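Local atomic coordinates of PTS-dependent dihydroxyacetone kinase operon regulatory protein (Escherichia coli, PDB entry 4LRZ), a protein that activates transcription of the dhaKLM operon for dihydroxyacetone kinase from a sigma-70 promoter and represses its own expression. Residues F[66-69]-F[70-73]. Numbering follows the deposited sequence.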
loop_
_atom_site.group_PDB
_atom_site.type_symbol
_atom_site.label_atom_id
_atom_site.label_comp_id
_atom_site.label_asym_id
_atom_site.label_seq_id
_atom_site.Cartn_x
_atom_site.Cartn_y
_atom_site.Cartn_z
ATOM N N GLU F 66 4.358 20.140 10.292
ATOM C CA GLU F 66 4.946 21.099 9.363
ATOM C C GLU F 66 3.907 21.968 8.633
ATOM O O GLU F 66 4.078 23.160 8.584
ATOM C CB GLU F 66 5.820 20.375 8.329
ATOM C CG GLU F 66 6.601 21.367 7.438
ATOM C CD GLU F 66 7.188 20.757 6.164
ATOM O OE1 GLU F 66 7.595 21.554 5.270
ATOM O OE2 GLU F 66 7.259 19.501 6.060
ATOM N N TYR F 67 2.851 21.363 8.078
ATOM C CA TYR F 67 1.821 22.113 7.342
ATOM C C TYR F 67 0.726 22.748 8.202
ATOM O O TYR F 67 -0.160 23.423 7.674
ATOM C CB TYR F 67 1.213 21.272 6.220
ATOM C CG TYR F 67 2.221 21.002 5.171
ATOM C CD1 TYR F 67 2.419 21.893 4.114
ATOM C CD2 TYR F 67 3.048 19.893 5.275
ATOM C CE1 TYR F 67 3.382 21.657 3.177
ATOM C CE2 TYR F 67 3.998 19.644 4.341
ATOM C CZ TYR F 67 4.166 20.522 3.297
ATOM O OH TYR F 67 5.144 20.231 2.396
ATOM N N MET F 68 0.851 22.566 9.515
ATOM C CA MET F 68 -0.056 23.099 10.503
ATOM C C MET F 68 0.532 24.202 11.395
ATOM O O MET F 68 -0.215 25.065 11.890
ATOM C CB MET F 68 -0.498 21.954 11.415
ATOM C CG MET F 68 -1.852 22.148 12.005
ATOM S SD MET F 68 -2.314 20.642 12.809
ATOM C CE MET F 68 -3.983 20.615 12.279
ATOM N N ALA F 69 1.831 24.128 11.686
ATOM C CA ALA F 69 2.498 25.137 12.525
ATOM C C ALA F 69 2.318 26.533 11.886
ATOM O O ALA F 69 2.498 26.661 10.657
ATOM C CB ALA F 69 4.002 24.798 12.674
ATOM N N PRO F 70 1.981 27.581 12.683
ATOM C CA PRO F 70 1.838 27.726 14.142
ATOM C C PRO F 70 0.424 27.428 14.645
ATOM O O PRO F 70 -0.567 27.799 13.994
ATOM C CB PRO F 70 2.153 29.205 14.388
ATOM C CG PRO F 70 1.895 29.910 13.007
ATOM C CD PRO F 70 1.623 28.835 11.979
ATOM N N ARG F 71 0.360 26.772 15.802
ATOM C CA ARG F 71 -0.859 26.242 16.358
ATOM C C ARG F 71 -0.521 25.655 17.742
ATOM O O ARG F 71 0.516 25.025 17.904
ATOM C CB ARG F 71 -1.410 25.165 15.427
ATOM C CG ARG F 71 -2.320 24.213 16.102
ATOM C CD ARG F 71 -3.391 23.595 15.220
ATOM N NE ARG F 71 -4.588 23.410 16.058
ATOM C CZ ARG F 71 -5.497 22.460 15.917
ATOM N NH1 ARG F 71 -5.377 21.527 14.964
ATOM N NH2 ARG F 71 -6.529 22.445 16.734
ATOM N N GLU F 72 -1.360 25.891 18.743
ATOM C CA GLU F 72 -1.175 25.263 20.071
ATOM C C GLU F 72 -1.753 23.850 20.079
ATOM O O GLU F 72 -2.930 23.662 20.388
ATOM C CB GLU F 72 -1.837 26.100 21.177
ATOM C CG GLU F 72 -1.113 27.423 21.549
ATOM C CD GLU F 72 -1.949 28.346 22.454
ATOM O OE1 GLU F 72 -2.373 29.419 21.957
ATOM O OE2 GLU F 72 -2.189 28.024 23.653
ATOM N N CYS F 73 -0.945 22.861 19.701
ATOM C CA CYS F 73 -1.421 21.501 19.688
ATOM C C CYS F 73 -0.274 20.502 19.741
ATOM O O CYS F 73 0.875 20.861 19.582
ATOM C CB CYS F 73 -2.313 21.214 18.472
ATOM S SG CYS F 73 -1.392 20.849 16.976
#
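Met68 and Arg71 lie against each other across a short turn, and their side chains form the tightly packed, inner part of this contact. Met68 CG is 3.8 Å from Arg71 CD. Met68 CE reaches the edge of the guanidinium, near its plane, at 3.2 Å from Arg71 NH1. The Met68 chain runs out with CG anti to the backbone N (chi1 -152°), then bends at chi3, which carries the methyl to that edge. Cys73 closes the group: its CB sits over the rim of one guanidinium face, and its SG is 4.3 Å from Met68 SD. An alanine in place of Met68 would probably open a gap beside Cys73 and leave the Arg71 guanidinium without its neighbour at that edge.

The other side is looser. Ala69 and Pro70, joined by a cis peptide bond, form the exposed bend. Ala69 CB and the Pro70 ring point away from the inner packing.

Met68 packs on Ala173 of the second subunit. The loop that holds this bend links helix 51-66 to strand 74-79 in the GAF domain, probably part of the sensor region. Arg71 NH2 makes a salt bridge to Asp174, at the start of helix 174-211. Arg71 and Cys73 rest on strand 157-166.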